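Long-range contact in leucine aminopeptidase 2, chloroplastic (Streptomyces sp. BC16019, PDB 5LHJ), which probably removes unsubstituted N-terminal amino acids from peptides as an M17-family metalloaminopeptidase that binds manganese, and takes part in bottromycin maturation: residues R347-A351 with Q443-L448. Residues are numbered along the deposited sequence; the frame is centred on the assembly and turned at random.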
ATOM      1  N   ARG A 347      -9.559  15.911 -19.456  1.00 15.79           N
ATOM      2  CA  ARG A 347      -9.490  17.363 -19.586  1.00 15.43           C
ATOM      3  C   ARG A 347      -8.646  17.780 -20.800  1.00 15.49           C
ATOM      4  O   ARG A 347      -8.945  18.771 -21.464  1.00 15.25           O
ATOM      5  CB  ARG A 347      -8.993  18.015 -18.287  1.00 15.35           C
ATOM      6  CG  ARG A 347      -7.524  17.790 -17.938  1.00 15.45           C
ATOM      7  CD  ARG A 347      -7.271  18.125 -16.469  1.00 15.44           C
ATOM      8  NE  ARG A 347      -7.911  17.141 -15.610  1.00 15.78           N
ATOM      9  CZ  ARG A 347      -7.893  17.125 -14.273  1.00 15.96           C
ATOM     10  NH1 ARG A 347      -7.274  18.066 -13.566  1.00 16.16           N
ATOM     11  NH2 ARG A 347      -8.514  16.145 -13.647  1.00 16.19           N
ATOM     12  N   VAL A 348      -7.623  16.988 -21.096  1.00 15.95           N
ATOM     13  CA  VAL A 348      -6.717  17.230 -22.220  1.00 16.27           C
ATOM     14  C   VAL A 348      -7.445  17.013 -23.561  1.00 16.54           C
ATOM     15  O   VAL A 348      -7.259  17.782 -24.493  1.00 16.65           O
ATOM     16  CB  VAL A 348      -5.446  16.335 -22.095  1.00 16.69           C
ATOM     17  CG1 VAL A 348      -4.548  16.444 -23.320  1.00 17.05           C
ATOM     18  CG2 VAL A 348      -4.674  16.684 -20.832  1.00 16.90           C
ATOM     19  N   VAL A 349      -8.276  15.984 -23.630  1.00 16.61           N
ATOM     20  CA  VAL A 349      -9.100  15.702 -24.805  1.00 17.11           C
ATOM     21  C   VAL A 349     -10.155  16.816 -25.023  1.00 16.68           C
ATOM     22  O   VAL A 349     -10.352  17.299 -26.145  1.00 17.18           O
ATOM     23  CB  VAL A 349      -9.785  14.324 -24.669  1.00 17.41           C
ATOM     24  CG1 VAL A 349     -10.807  14.111 -25.759  1.00 18.14           C
ATOM     25  CG2 VAL A 349      -8.756  13.189 -24.677  1.00 17.75           C
ATOM     26  N   LEU A 350     -10.836  17.213 -23.956  1.00 16.16           N
ATOM     27  CA  LEU A 350     -11.881  18.228 -24.037  1.00 16.00           C
ATOM     28  C   LEU A 350     -11.371  19.617 -24.422  1.00 15.88           C
ATOM     29  O   LEU A 350     -12.102  20.369 -25.063  1.00 15.49           O
ATOM     30  CB  LEU A 350     -12.634  18.330 -22.708  1.00 16.30           C
ATOM     31  CG  LEU A 350     -13.462  17.108 -22.296  1.00 16.68           C
ATOM     32  CD1 LEU A 350     -13.932  17.211 -20.841  1.00 17.07           C
ATOM     33  CD2 LEU A 350     -14.629  16.952 -23.223  1.00 16.80           C
ATOM     34  N   ALA A 351     -10.143  19.954 -24.015  1.00 15.91           N
ATOM     35  CA  ALA A 351      -9.579  21.307 -24.186  1.00 16.10           C
ATOM     36  C   ALA A 351      -9.776  21.865 -25.592  1.00 16.46           C
ATOM     37  O   ALA A 351     -10.407  22.908 -25.786  1.00 16.48           O
ATOM     38  CB  ALA A 351      -8.100  21.303 -23.828  1.00 16.35           C
ATOM     39  N   GLN A 443      -9.853  21.999  -9.766  1.00 15.68           N
ATOM     40  CA  GLN A 443      -8.753  22.277 -10.693  1.00 15.70           C
ATOM     41  C   GLN A 443      -9.106  21.870 -12.126  1.00 15.40           C
ATOM     42  O   GLN A 443      -8.777  22.592 -13.063  1.00 15.60           O
ATOM     43  CB  GLN A 443      -7.468  21.577 -10.256  1.00 15.94           C
ATOM     44  CG  GLN A 443      -6.912  22.121  -8.952  1.00 16.50           C
ATOM     45  CD  GLN A 443      -5.987  21.143  -8.255  1.00 17.04           C
ATOM     46  OE1 GLN A 443      -5.324  20.323  -8.900  1.00 17.54           O
ATOM     47  NE2 GLN A 443      -5.911  21.235  -6.929  1.00 17.36           N
ATOM     48  N   ALA A 444      -9.801  20.736 -12.289  1.00 15.10           N
ATOM     49  CA  ALA A 444     -10.195  20.287 -13.640  1.00 14.88           C
ATOM     50  C   ALA A 444     -11.161  21.271 -14.303  1.00 14.87           C
ATOM     51  O   ALA A 444     -11.067  21.538 -15.511  1.00 14.89           O
ATOM     52  CB  ALA A 444     -10.803  18.893 -13.604  1.00 14.80           C
ATOM     53  N   ALA A 445     -12.089  21.809 -13.514  1.00 14.94           N
ATOM     54  CA  ALA A 445     -13.054  22.782 -14.004  1.00 15.16           C
ATOM     55  C   ALA A 445     -12.344  24.067 -14.437  1.00 15.11           C
ATOM     56  O   ALA A 445     -12.633  24.620 -15.501  1.00 14.88           O
ATOM     57  CB  ALA A 445     -14.107  23.067 -12.931  1.00 15.14           C
ATOM     58  N   LEU A 446     -11.400  24.532 -13.609  1.00 15.24           N
ATOM     59  CA  LEU A 446     -10.571  25.708 -13.948  1.00 15.53           C
ATOM     60  C   LEU A 446      -9.722  25.485 -15.213  1.00 15.43           C
ATOM     61  O   LEU A 446      -9.574  26.381 -16.046  1.00 15.58           O
ATOM     62  CB  LEU A 446      -9.670  26.081 -12.764  1.00 15.72           C
ATOM     63  CG  LEU A 446     -10.417  26.556 -11.506  1.00 16.03           C
ATOM     64  CD1 LEU A 446      -9.504  26.547 -10.288  1.00 16.34           C
ATOM     65  CD2 LEU A 446     -11.019  27.940 -11.718  1.00 16.50           C
ATOM     66  N   PHE A 447      -9.159  24.285 -15.338  1.00 15.34           N
ATOM     67  CA  PHE A 447      -8.425  23.867 -16.535  1.00 15.43           C
ATOM     68  C   PHE A 447      -9.303  24.032 -17.779  1.00 15.67           C
ATOM     69  O   PHE A 447      -8.879  24.668 -18.769  1.00 15.84           O
ATOM     70  CB  PHE A 447      -7.938  22.409 -16.340  1.00 15.15           C
ATOM     71  CG  PHE A 447      -7.133  21.847 -17.470  1.00 14.97           C
ATOM     72  CD1 PHE A 447      -7.738  21.478 -18.680  1.00 14.88           C
ATOM     73  CD2 PHE A 447      -5.768  21.622 -17.318  1.00 14.89           C
ATOM     74  CE1 PHE A 447      -6.992  20.936 -19.719  1.00 14.95           C
ATOM     75  CE2 PHE A 447      -5.025  21.062 -18.353  1.00 14.94           C
ATOM     76  CZ  PHE A 447      -5.635  20.730 -19.557  1.00 14.81           C
ATOM     77  N   LEU A 448     -10.507  23.464 -17.745  1.00 15.62           N
ATOM     78  CA  LEU A 448     -11.435  23.554 -18.884  1.00 16.11           C
ATOM     79  C   LEU A 448     -11.842  24.994 -19.181  1.00 16.24           C
ATOM     80  O   LEU A 448     -11.967  25.387 -20.344  1.00 15.87           O
ATOM     81  CB  LEU A 448     -12.692  22.722 -18.633  1.00 16.29           C
ATOM     82  CG  LEU A 448     -12.524  21.206 -18.488  1.00 16.58           C
ATOM     83  CD1 LEU A 448     -13.880  20.587 -18.171  1.00 16.95           C
ATOM     84  CD2 LEU A 448     -11.927  20.565 -19.726  1.00 16.85           C
TER
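This is a buried packing of two nearly parallel helices, 345-358 and 440-449, in the catalytic domain of an M17 aminopeptidase, next to the metal site. The short axes approach to 10.1 Å and cross at -20°, and 325 Å² is buried between the segments. The backbones stand apart, with Ala351 and Leu448 closest at 6.1 Å CA to CA, so mainly side chains bridge the gap.

Arg347 supplies the largest share. Its side chain, bent by p values at chi1 and chi3, runs toward the N-terminal end of the partner helix: CG lies 3.7 Å from the centroid of the Phe447 ring and 14° off the ring normal, a CH-pi contact over the face. Arg347 O makes a van der Waals contact with Phe447 CE1 at 3.4 Å and accepts the helical hydrogen bond from Ala351 N (3.1 Å). Ala444 CB sits over one face of the guanidinium, 3.5 Å from Arg347 CZ. The charged end is held by a salt bridge from NH1 to Asp440. Phe447 CZ lies 4.3 Å from Val348 CG2, and Phe447 CE1 4.3 Å from Ala351 CB.

Leu448 CD2 packs 3.8 Å from Leu350 CB. Leu350 also touches Lys261 of strand 255-263, and Leu448 touches His460 of strand 458-462, so this apolar layer rests on the central sheet. Lys261 and Glu345 are manganese ligands, although no metal is bound here.

No hydrogen bond links the two segments; the direct contact is van der Waals and CH-pi packing, mostly by carbon atoms, with Arg347 carrying aliphatic carbons across and its charge to Asp440.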